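Local atomic coordinates of decapping nuclease RAI1 (Candida albicans, PDB entry 5BUD), a protein that hydrolyses the NAD cap and other 5' ends of RNA with a divalent metal, and stabilises and stimulates the exoribonuclease RAT1. Residues A[45-50]-A[190-195]; A[26-29]-A[33-36]; A[161-166]-A[283-288]. All coordinates share one frame; numbering follows the deposited sequence.

Interaction 1: residues A[45-50]-A[190-195]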
loop_
_atom_site.group_PDB
_atom_site.type_symbol
_atom_site.label_atom_id
_atom_site.label_comp_id
_atom_site.label_asym_id
_atom_site.label_seq_id
_atom_site.Cartn_x
_atom_site.Cartn_y
_atom_site.Cartn_z
ATOM N N TYR A 45 -13.213 6.206 -11.426
ATOM C CA TYR A 45 -14.232 6.695 -10.511
ATOM C C TYR A 45 -15.135 5.546 -10.112
ATOM O O TYR A 45 -15.414 4.656 -10.914
ATOM C CB TYR A 45 -15.031 7.836 -11.174
ATOM C CG TYR A 45 -14.141 9.009 -11.471
ATOM C CD1 TYR A 45 -13.339 9.043 -12.627
ATOM C CD2 TYR A 45 -14.010 10.037 -10.551
ATOM C CE1 TYR A 45 -12.476 10.107 -12.858
ATOM C CE2 TYR A 45 -13.153 11.089 -10.764
ATOM C CZ TYR A 45 -12.390 11.120 -11.920
ATOM O OH TYR A 45 -11.554 12.171 -12.079
ATOM N N TYR A 46 -15.577 5.551 -8.858
ATOM C CA TYR A 46 -16.425 4.492 -8.345
ATOM C C TYR A 46 -17.818 4.617 -8.956
ATOM O O TYR A 46 -18.383 5.697 -8.957
ATOM C CB TYR A 46 -16.550 4.584 -6.798
ATOM C CG TYR A 46 -17.296 3.423 -6.233
ATOM C CD1 TYR A 46 -16.711 2.176 -6.178
ATOM C CD2 TYR A 46 -18.625 3.541 -5.832
ATOM C CE1 TYR A 46 -17.406 1.074 -5.691
ATOM C CE2 TYR A 46 -19.332 2.435 -5.353
ATOM C CZ TYR A 46 -18.700 1.213 -5.263
ATOM O OH TYR A 46 -19.364 0.084 -4.809
ATOM N N TYR A 47 -18.348 3.523 -9.471
ATOM C CA TYR A 47 -19.726 3.483 -9.971
ATOM C C TYR A 47 -20.274 2.057 -9.990
ATOM O O TYR A 47 -19.909 1.245 -10.854
ATOM C CB TYR A 47 -19.828 4.113 -11.377
ATOM C CG TYR A 47 -21.265 4.278 -11.834
ATOM C CD1 TYR A 47 -21.816 3.435 -12.787
ATOM C CD2 TYR A 47 -22.080 5.248 -11.266
ATOM C CE1 TYR A 47 -23.131 3.583 -13.203
ATOM C CE2 TYR A 47 -23.399 5.392 -11.658
ATOM C CZ TYR A 47 -23.918 4.553 -12.624
ATOM O OH TYR A 47 -25.238 4.684 -13.008
ATOM N N LEU A 48 -21.138 1.743 -9.015
ATOM C CA LEU A 48 -21.712 0.404 -8.895
ATOM C C LEU A 48 -23.111 0.470 -8.236
ATOM O O LEU A 48 -23.228 0.397 -7.010
ATOM C CB LEU A 48 -20.786 -0.498 -8.077
ATOM C CG LEU A 48 -21.178 -1.964 -8.053
ATOM C CD1 LEU A 48 -21.348 -2.483 -9.473
ATOM C CD2 LEU A 48 -20.138 -2.773 -7.289
ATOM N N PRO A 49 -24.153 0.700 -9.048
ATOM C CA PRO A 49 -25.536 0.790 -8.544
ATOM C C PRO A 49 -26.056 -0.549 -8.009
ATOM O O PRO A 49 -25.720 -1.607 -8.537
ATOM C CB PRO A 49 -26.348 1.187 -9.788
ATOM C CG PRO A 49 -25.344 1.661 -10.807
ATOM C CD PRO A 49 -24.074 0.918 -10.504
ATOM N N ASP A 50 -26.911 -0.486 -7.001
ATOM C CA ASP A 50 -27.557 -1.687 -6.455
ATOM C C ASP A 50 -28.196 -2.558 -7.506
ATOM O O ASP A 50 -28.116 -3.774 -7.425
ATOM C CB ASP A 50 -28.603 -1.292 -5.440
ATOM C CG ASP A 50 -27.995 -0.791 -4.174
ATOM O OD1 ASP A 50 -26.764 -0.927 -4.013
ATOM O OD2 ASP A 50 -28.744 -0.255 -3.345
ATOM N N SER A 190 -22.821 2.869 -22.722
ATOM C CA SER A 190 -22.179 1.657 -23.230
ATOM C C SER A 190 -21.043 1.264 -22.306
ATOM O O SER A 190 -21.049 0.163 -21.756
ATOM C CB SER A 190 -21.664 1.846 -24.663
ATOM O OG SER A 190 -20.449 2.577 -24.692
ATOM N N GLN A 191 -20.083 2.176 -22.140
ATOM C CA GLN A 191 -19.003 2.036 -21.162
ATOM C C GLN A 191 -19.489 1.440 -19.843
ATOM O O GLN A 191 -18.921 0.467 -19.361
ATOM C CB GLN A 191 -18.367 3.391 -20.873
ATOM C CG GLN A 191 -17.284 3.802 -21.850
ATOM C CD GLN A 191 -17.413 5.257 -22.228
ATOM O OE1 GLN A 191 -18.384 5.650 -22.874
ATOM N NE2 GLN A 191 -16.452 6.069 -21.812
ATOM N N ILE A 192 -20.534 2.025 -19.266
ATOM C CA ILE A 192 -21.078 1.528 -18.003
ATOM C C ILE A 192 -21.509 0.060 -18.156
ATOM O O ILE A 192 -21.146 -0.796 -17.333
ATOM C CB ILE A 192 -22.269 2.371 -17.517
ATOM C CG1 ILE A 192 -21.787 3.722 -16.990
ATOM C CG2 ILE A 192 -23.042 1.633 -16.424
ATOM C CD1 ILE A 192 -22.904 4.722 -16.756
ATOM N N GLU A 193 -22.266 -0.224 -19.215
ATOM C CA GLU A 193 -22.868 -1.547 -19.391
ATOM C C GLU A 193 -21.841 -2.610 -19.752
ATOM O O GLU A 193 -21.979 -3.760 -19.342
ATOM C CB GLU A 193 -23.965 -1.518 -20.466
ATOM C CG GLU A 193 -25.252 -0.822 -20.054
ATOM C CD GLU A 193 -26.330 -0.920 -21.132
ATOM O OE1 GLU A 193 -26.051 -0.579 -22.303
ATOM O OE2 GLU A 193 -27.464 -1.338 -20.809
ATOM N N ASN A 194 -20.819 -2.228 -20.514
ATOM C CA ASN A 194 -19.857 -3.189 -21.056
ATOM C C ASN A 194 -18.735 -3.619 -20.099
ATOM O O ASN A 194 -17.805 -4.324 -20.508
ATOM C CB ASN A 194 -19.220 -2.618 -22.323
ATOM C CG ASN A 194 -20.223 -2.415 -23.446
ATOM O OD1 ASN A 194 -21.390 -2.814 -23.350
ATOM N ND2 ASN A 194 -19.771 -1.768 -24.518
ATOM N N ARG A 195 -18.808 -3.195 -18.840
ATOM C CA ARG A 195 -17.704 -3.405 -17.904
ATOM C C ARG A 195 -17.474 -4.846 -17.584
ATOM O O ARG A 195 -16.339 -5.280 -17.451
ATOM C CB ARG A 195 -17.967 -2.643 -16.616
ATOM C CG ARG A 195 -17.705 -1.184 -16.809
ATOM C CD ARG A 195 -17.814 -0.469 -15.511
ATOM N NE ARG A 195 -19.173 -0.540 -14.977
ATOM C CZ ARG A 195 -19.525 -0.017 -13.815
ATOM N NH1 ARG A 195 -18.620 0.610 -13.081
ATOM N NH2 ARG A 195 -20.781 -0.094 -13.401
#

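Interaction 2: residues A[26-29]-A[33-36]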
loop_
_atom_site.group_PDB
_atom_site.type_symbol
_atom_site.label_atom_id
_atom_site.label_comp_id
_atom_site.label_asym_id
_atom_site.label_seq_id
_atom_site.Cartn_x
_atom_site.Cartn_y
_atom_site.Cartn_z
ATOM N N TYR A 26 1.399 10.158 -10.398
ATOM C CA TYR A 26 1.896 9.630 -11.643
ATOM C C TYR A 26 1.153 8.310 -11.847
ATOM O O TYR A 26 0.287 7.968 -11.030
ATOM C CB TYR A 26 3.432 9.505 -11.606
ATOM C CG TYR A 26 4.049 8.550 -10.617
ATOM C CD1 TYR A 26 4.083 8.834 -9.267
ATOM C CD2 TYR A 26 4.644 7.375 -11.040
ATOM C CE1 TYR A 26 4.670 7.973 -8.346
ATOM C CE2 TYR A 26 5.228 6.502 -10.137
ATOM C CZ TYR A 26 5.238 6.806 -8.785
ATOM O OH TYR A 26 5.826 5.920 -7.917
ATOM N N ALA A 27 1.464 7.575 -12.914
ATOM C CA ALA A 27 0.654 6.452 -13.293
ATOM C C ALA A 27 1.492 5.384 -13.966
ATOM O O ALA A 27 2.633 5.650 -14.374
ATOM C CB ALA A 27 -0.467 6.932 -14.221
ATOM N N ARG A 28 0.937 4.181 -14.058
ATOM C CA ARG A 28 1.496 3.123 -14.894
ATOM C C ARG A 28 0.464 2.741 -15.937
ATOM O O ARG A 28 -0.696 2.517 -15.590
ATOM C CB ARG A 28 1.858 1.915 -14.060
ATOM C CG ARG A 28 2.849 0.995 -14.749
ATOM C CD ARG A 28 3.379 -0.031 -13.768
ATOM N NE ARG A 28 2.334 -0.983 -13.418
ATOM C CZ ARG A 28 2.490 -1.987 -12.577
ATOM N NH1 ARG A 28 3.665 -2.205 -12.011
ATOM N NH2 ARG A 28 1.471 -2.783 -12.313
ATOM N N ASP A 29 0.860 2.688 -17.210
ATOM C CA ASP A 29 -0.093 2.373 -18.280
ATOM C C ASP A 29 -0.261 0.879 -18.463
ATOM O O ASP A 29 0.371 0.074 -17.777
ATOM C CB ASP A 29 0.216 3.136 -19.596
ATOM C CG ASP A 29 1.430 2.596 -20.368
ATOM O OD1 ASP A 29 1.871 1.450 -20.158
ATOM O OD2 ASP A 29 1.927 3.363 -21.220
ATOM N N LYS A 33 4.421 0.832 -18.517
ATOM C CA LYS A 33 5.309 1.982 -18.608
ATOM C C LYS A 33 4.731 3.120 -17.794
ATOM O O LYS A 33 3.522 3.351 -17.830
ATOM C CB LYS A 33 5.464 2.446 -20.058
ATOM C CG LYS A 33 5.451 1.342 -21.122
ATOM C CD LYS A 33 6.620 0.357 -21.045
ATOM C CE LYS A 33 6.853 -0.329 -22.395
ATOM N NZ LYS A 33 7.988 -1.294 -22.404
ATOM N N TYR A 34 5.596 3.857 -17.099
ATOM C CA TYR A 34 5.156 4.963 -16.250
ATOM C C TYR A 34 4.883 6.235 -17.038
ATOM O O TYR A 34 5.503 6.495 -18.079
ATOM C CB TYR A 34 6.177 5.212 -15.133
ATOM C CG TYR A 34 6.201 4.056 -14.181
ATOM C CD1 TYR A 34 5.379 4.044 -13.061
ATOM C CD2 TYR A 34 6.985 2.937 -14.431
ATOM C CE1 TYR A 34 5.365 2.964 -12.202
ATOM C CE2 TYR A 34 6.981 1.854 -13.578
ATOM C CZ TYR A 34 6.169 1.872 -12.462
ATOM O OH TYR A 34 6.138 0.806 -11.599
ATOM N N VAL A 35 3.949 7.022 -16.516
ATOM C CA VAL A 35 3.414 8.198 -17.168
ATOM C C VAL A 35 3.473 9.347 -16.174
ATOM O O VAL A 35 3.011 9.195 -15.055
ATOM C CB VAL A 35 1.935 7.969 -17.516
ATOM C CG1 VAL A 35 1.290 9.260 -17.997
ATOM C CG2 VAL A 35 1.794 6.836 -18.527
ATOM N N TYR A 36 4.019 10.495 -16.568
ATOM C CA TYR A 36 4.271 11.573 -15.599
ATOM C C TYR A 36 3.495 12.858 -15.879
ATOM O O TYR A 36 3.307 13.682 -14.977
ATOM C CB TYR A 36 5.782 11.847 -15.468
ATOM C CG TYR A 36 6.603 10.595 -15.219
ATOM C CD1 TYR A 36 7.188 9.886 -16.275
ATOM C CD2 TYR A 36 6.813 10.126 -13.926
ATOM C CE1 TYR A 36 7.938 8.736 -16.034
ATOM C CE2 TYR A 36 7.536 8.983 -13.683
ATOM C CZ TYR A 36 8.098 8.282 -14.725
ATOM O OH TYR A 36 8.825 7.136 -14.429
HETATM O O HOH W 1 6.395 -1.817 -12.856
#

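Interaction 3: residues A[161-166]-A[283-288]. With nucleotides of chain C.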
loop_
_atom_site.group_PDB
_atom_site.type_symbol
_atom_site.label_atom_id
_atom_site.label_comp_id
_atom_site.label_asym_id
_atom_site.label_seq_id
_atom_site.Cartn_x
_atom_site.Cartn_y
_atom_site.Cartn_z
ATOM N N TYR A 161 -6.333 -24.900 -4.918
ATOM C CA TYR A 161 -5.302 -24.051 -5.472
ATOM C C TYR A 161 -5.851 -23.199 -6.607
ATOM O O TYR A 161 -5.614 -21.992 -6.623
ATOM C CB TYR A 161 -4.100 -24.890 -5.930
ATOM C CG TYR A 161 -3.008 -24.091 -6.603
ATOM C CD1 TYR A 161 -2.085 -23.365 -5.859
ATOM C CD2 TYR A 161 -2.894 -24.074 -7.986
ATOM C CE1 TYR A 161 -1.081 -22.639 -6.476
ATOM C CE2 TYR A 161 -1.899 -23.354 -8.615
ATOM C CZ TYR A 161 -0.994 -22.642 -7.851
ATOM O OH TYR A 161 -0.014 -21.925 -8.488
ATOM N N ASP A 162 -6.589 -23.810 -7.543
ATOM C CA ASP A 162 -7.243 -23.074 -8.629
ATOM C C ASP A 162 -8.216 -22.024 -8.072
ATOM O O ASP A 162 -8.282 -20.900 -8.559
ATOM C CB ASP A 162 -8.014 -24.050 -9.534
ATOM C CG ASP A 162 -8.872 -23.355 -10.564
ATOM O OD1 ASP A 162 -8.324 -22.681 -11.451
ATOM O OD2 ASP A 162 -10.112 -23.501 -10.512
ATOM N N TYR A 163 -8.994 -22.414 -7.070
ATOM C CA TYR A 163 -9.918 -21.498 -6.420
ATOM C C TYR A 163 -9.143 -20.293 -5.867
ATOM O O TYR A 163 -9.502 -19.159 -6.111
ATOM C CB TYR A 163 -10.691 -22.225 -5.316
ATOM C CG TYR A 163 -11.645 -21.367 -4.514
ATOM C CD1 TYR A 163 -12.931 -21.090 -4.981
ATOM C CD2 TYR A 163 -11.285 -20.885 -3.271
ATOM C CE1 TYR A 163 -13.803 -20.312 -4.248
ATOM C CE2 TYR A 163 -12.155 -20.103 -2.524
ATOM C CZ TYR A 163 -13.411 -19.824 -3.019
ATOM O OH TYR A 163 -14.278 -19.074 -2.278
ATOM N N MET A 164 -8.070 -20.548 -5.149
ATOM C CA MET A 164 -7.254 -19.452 -4.576
ATOM C C MET A 164 -6.693 -18.517 -5.634
ATOM O O MET A 164 -6.737 -17.308 -5.467
ATOM C CB MET A 164 -6.146 -20.002 -3.670
ATOM C CG MET A 164 -6.683 -20.528 -2.340
ATOM S SD MET A 164 -5.461 -21.413 -1.344
ATOM C CE MET A 164 -4.902 -20.082 -0.294
ATOM N N LYS A 165 -6.197 -19.062 -6.743
ATOM C CA LYS A 165 -5.807 -18.229 -7.884
ATOM C C LYS A 165 -6.967 -17.429 -8.490
ATOM O O LYS A 165 -6.803 -16.294 -8.889
ATOM C CB LYS A 165 -5.134 -19.071 -8.978
ATOM C CG LYS A 165 -3.823 -19.705 -8.552
ATOM C CD LYS A 165 -2.841 -18.647 -8.079
ATOM C CE LYS A 165 -1.420 -19.171 -8.003
ATOM N NZ LYS A 165 -0.439 -18.075 -7.735
ATOM N N ARG A 166 -8.155 -18.013 -8.547
ATOM C CA ARG A 166 -9.314 -17.265 -8.976
ATOM C C ARG A 166 -9.656 -16.167 -7.983
ATOM O O ARG A 166 -10.092 -15.097 -8.383
ATOM C CB ARG A 166 -10.495 -18.216 -9.217
ATOM C CG ARG A 166 -10.300 -19.017 -10.498
ATOM C CD ARG A 166 -11.223 -20.220 -10.632
ATOM N NE ARG A 166 -10.951 -20.854 -11.929
ATOM C CZ ARG A 166 -11.537 -20.555 -13.083
ATOM N NH1 ARG A 166 -12.519 -19.662 -13.171
ATOM N NH2 ARG A 166 -11.132 -21.183 -14.186
ATOM N N GLY A 283 -16.468 -5.456 -1.413
ATOM C CA GLY A 283 -17.369 -6.323 -2.171
ATOM C C GLY A 283 -17.368 -7.696 -1.514
ATOM O O GLY A 283 -16.337 -8.365 -1.514
ATOM N N PHE A 284 -18.502 -8.071 -0.911
ATOM C CA PHE A 284 -18.679 -9.386 -0.291
ATOM C C PHE A 284 -19.218 -10.388 -1.313
ATOM O O PHE A 284 -20.234 -10.138 -1.963
ATOM C CB PHE A 284 -19.618 -9.278 0.927
ATOM C CG PHE A 284 -18.996 -8.563 2.087
ATOM C CD1 PHE A 284 -18.007 -9.173 2.827
ATOM C CD2 PHE A 284 -19.345 -7.264 2.388
ATOM C CE1 PHE A 284 -17.396 -8.519 3.876
ATOM C CE2 PHE A 284 -18.749 -6.601 3.429
ATOM C CZ PHE A 284 -17.767 -7.218 4.169
ATOM N N ARG A 285 -18.533 -11.517 -1.449
ATOM C CA ARG A 285 -18.889 -12.508 -2.462
ATOM C C ARG A 285 -19.095 -13.884 -1.820
ATOM O O ARG A 285 -18.601 -14.155 -0.722
ATOM C CB ARG A 285 -17.827 -12.542 -3.593
ATOM C CG ARG A 285 -16.372 -12.630 -3.136
ATOM C CD ARG A 285 -15.989 -14.067 -2.900
ATOM N NE ARG A 285 -14.709 -14.258 -2.233
ATOM C CZ ARG A 285 -14.371 -15.372 -1.581
ATOM N NH1 ARG A 285 -15.227 -16.364 -1.500
ATOM N NH2 ARG A 285 -13.186 -15.493 -0.996
ATOM N N ASP A 286 -19.838 -14.749 -2.495
ATOM C CA ASP A 286 -20.131 -16.084 -1.946
ATOM C C ASP A 286 -19.098 -17.129 -2.395
ATOM O O ASP A 286 -18.146 -16.787 -3.074
ATOM C CB ASP A 286 -21.576 -16.496 -2.283
ATOM C CG ASP A 286 -21.791 -16.816 -3.747
ATOM O OD1 ASP A 286 -20.819 -16.969 -4.514
ATOM O OD2 ASP A 286 -22.968 -16.914 -4.133
ATOM N N ASN A 287 -19.295 -18.399 -2.017
ATOM C CA ASN A 287 -18.374 -19.472 -2.405
ATOM C C ASN A 287 -18.154 -19.641 -3.894
ATOM O O ASN A 287 -17.075 -20.025 -4.309
ATOM C CB ASN A 287 -18.825 -20.809 -1.833
ATOM C CG ASN A 287 -18.800 -20.829 -0.326
ATOM O OD1 ASN A 287 -18.350 -19.875 0.316
ATOM N ND2 ASN A 287 -19.289 -21.915 0.251
ATOM N N ASN A 288 -19.164 -19.328 -4.696
ATOM C CA ASN A 288 -19.051 -19.398 -6.143
ATOM C C ASN A 288 -18.576 -18.092 -6.769
ATOM O O ASN A 288 -18.660 -17.903 -8.003
ATOM C CB ASN A 288 -20.375 -19.867 -6.739
ATOM C CG ASN A 288 -20.780 -21.218 -6.197
ATOM O OD1 ASN A 288 -19.932 -22.104 -6.011
ATOM N ND2 ASN A 288 -22.053 -21.378 -5.898
ATOM P P U C 3 -9.698 -13.431 0.082
ATOM O OP1 U C 3 -11.155 -13.654 0.078
ATOM O OP2 U C 3 -9.079 -12.563 1.104
ATOM O "O5'" U C 3 -8.986 -14.851 0.133
ATOM C "C5'" U C 3 -9.461 -15.935 -0.688
ATOM C "C4'" U C 3 -9.401 -17.229 0.067
ATOM O "O4'" U C 3 -8.016 -17.631 0.233
ATOM C "C3'" U C 3 -10.004 -17.200 1.467
ATOM O "O3'" U C 3 -10.599 -18.461 1.693
ATOM C "C2'" U C 3 -8.793 -16.953 2.359
ATOM O "O2'" U C 3 -8.936 -17.445 3.678
ATOM C "C1'" U C 3 -7.705 -17.724 1.611
ATOM N N1 U C 3 -6.347 -17.196 1.802
ATOM C C2 U C 3 -5.406 -18.026 2.383
ATOM O O2 U C 3 -5.662 -19.154 2.767
ATOM N N3 U C 3 -4.153 -17.479 2.508
ATOM C C4 U C 3 -3.751 -16.217 2.124
ATOM O O4 U C 3 -2.582 -15.873 2.304
ATOM C C5 U C 3 -4.780 -15.421 1.527
ATOM C C6 U C 3 -6.011 -15.927 1.385
ATOM P P U C 4 -12.152 -18.650 1.532
ATOM O OP1 U C 4 -12.418 -20.075 1.200
ATOM O OP2 U C 4 -12.667 -17.576 0.665
ATOM O "O5'" U C 4 -12.660 -18.397 3.017
ATOM C "C5'" U C 4 -12.396 -19.365 4.045
ATOM C "C4'" U C 4 -13.636 -19.543 4.878
ATOM O "O4'" U C 4 -13.279 -20.054 6.189
ATOM C "C3'" U C 4 -14.311 -18.228 5.197
ATOM O "O3'" U C 4 -15.643 -18.510 5.593
ATOM C "C2'" U C 4 -13.379 -17.689 6.275
ATOM O "O2'" U C 4 -13.858 -16.587 7.019
ATOM C "C1'" U C 4 -13.092 -18.965 7.082
ATOM N N1 U C 4 -11.726 -19.044 7.626
ATOM C C2 U C 4 -11.158 -17.880 8.111
ATOM O O2 U C 4 -11.737 -16.807 8.106
ATOM N N3 U C 4 -9.881 -18.020 8.595
ATOM C C4 U C 4 -9.128 -19.173 8.646
ATOM O O4 U C 4 -7.989 -19.133 9.114
ATOM C C5 U C 4 -9.784 -20.335 8.127
ATOM C C6 U C 4 -11.030 -20.234 7.647
#

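Interaction 1: residues A[45-50]-A[190-195]
Arg195 and Tyr47 meet at about a right angle, the arginine reaching across to the tyrosine's own carbonyl while its guanidinium plane stands 35° from the phenol ring. Arg195 NH1 donates to Tyr47 O at 2.7 Å, and the oxygen lies almost in the guanidinium plane. NH2 adds a weak second bond to the same Tyr47 O at 3.0 Å, so one carbonyl is held by both terminal nitrogens. The third nitrogen turns back to its own segment: Arg195 NE donates to Ile192 O at 3.1 Å, on a lone pair of that carbonyl but tilted from the guanidinium plane, so less well aligned. A bend at chi3 (-64°) folds the arginine so that NE can face its own segment while NH1 and NH2 face the other.

Tyr47 keeps CG anti to its backbone N (chi1 -171°), which sends the ring toward the helix end. There its CE1 touches Ile192 CD1 at 3.7 Å, with CG2 of the same isoleucine almost as near, and the two side chains also cross at roughly a right angle. Pro49 CD lies over one face of the ring, near its rim, and Trp184 meets it too. Because Arg195 NH1 also bonds Thr179 O, the buried guanidinium gathers three backbone carbonyls, and its charge is probably spread over these dipoles rather than balanced by a carboxylate within the contact.

Interaction 2: residues A[26-29]-A[33-36]
Asp29 N donates to Lys33 O at 2.8 Å in a nearly straight bond (175°), and the aspartate answers with its side chain: OD1 accepts from Lys33 N at 3.1 Å, met from above the carboxylate plane. With CG placed between its backbone N and carbonyl carbon (chi1 74°), Asp29 turns its carboxylate back over the mouth of the turn, where OD1 also takes the N-H of Asp31. Further along, Ala27 and Val35 form the hydrogen-bonded antiparallel pair, Val35 N to Ala27 O at 2.9 Å and Ala27 N to Val35 O at 3.1 Å. Between these rungs sits the non-hydrogen-bonded pair Arg28 and Tyr34, where Tyr34 CA-H approaches Ala27 O.

Side chains then sort by face. On that of Arg28 and Tyr34, the arginine's CG stands over the centre of the tyrosine ring, a CH-pi contact 4.1 Å from Arg28 CG to the Tyr34 ring centroid, while CD lies beside the hydroxyl. One water bridges Arg28 NH1 and Tyr34 OH, 2.9 Å from each. Arg28 NE also donates to Tyr203 O and NH1 to Asn74 OD1, which hold the guanidinium in place. Tyr26 runs side by side with Tyr34, pointing the same way, and its ring edge meets Tyr34 CD1 at 3.8 Å from CE2. The other face carries Ala27 and Val35, whose CB atoms are in contact.

This is a beta hairpin with an aspartate side chain bracing its turn. Its longer strand, 21-28, pairs antiparallel with strand 205-214, joining the hairpin to the beta-structure of the PD-(D/E)XK nuclease fold, and the side chain of Arg28 lies about 8 Å from a bound manganese.

Interaction 3: residues A[161-166]-A[283-288]
An extended first torsion (chi1 177°) carries the Tyr163 ring out from its helix, and Arg285 comes from the opposite direction, its CG wedged between the amide and carbonyl branches (chi1 49°) and its chain bent again at chi2, so that phenol and guanidinium converge beside the RNA backbone. In this PD-(D/E)XK nuclease they join helix 158-178 to the end of strand 279-285, flanking the bound oligonucleotide. Tyr163 OH and Arg285 NH1 are 3.0 Å apart, their flat groups turned 79° against each other.

The clear bonds of the arginine go to the RNA. Arg285 NH2 donates to OP2 of U4 of chain C at 2.7 Å in a fairly straight bond, the oxygen lying in the guanidinium plane at its edge. The same NH2 reaches OP1 of U3 of chain C at 2.9 Å, consistent with Arg285 gripping the RNA through its phosphates rather than its bases. NH1, meanwhile, leans on its own loop through a weak bond to Asp286 O, which may help fix the rotation of the group.

Around the phenol, CE2 comes obliquely near OP1 of U4 of chain C, whereas Leu289 packs against the side chain. One residue on, Met164 brings its methyl to the U3 base, CE lying 3.3 Å from O2 of U3 of chain C. On the protein side, the ring edge of Tyr163 faces the loop, with CE1 3.3 Å from Asn287 O.

Overall arrangement
From the N terminus, interaction 2 comes first and closes a tight hairpin, joining strand 21-28 to strand 34-35 across just three residues. The chain then runs into strand 45-46, where interaction 1 opens; it closes about 140 residues later at the end of helix 189-193. Within that long loop lies helix 158-178, the first partner of interaction 3, whose second partner follows at 283-288, so interactions 1 and 3 cross along the chain. Their nearest atoms are about 7 Å apart. Interactions 2 and 3 reach different strands of the nuclease beta-structure, 21-28 with 34-35 and 279-285, their centres about 30 Å apart, whereas interaction 1 ties a peripheral helix end to the segment following strand 45-46.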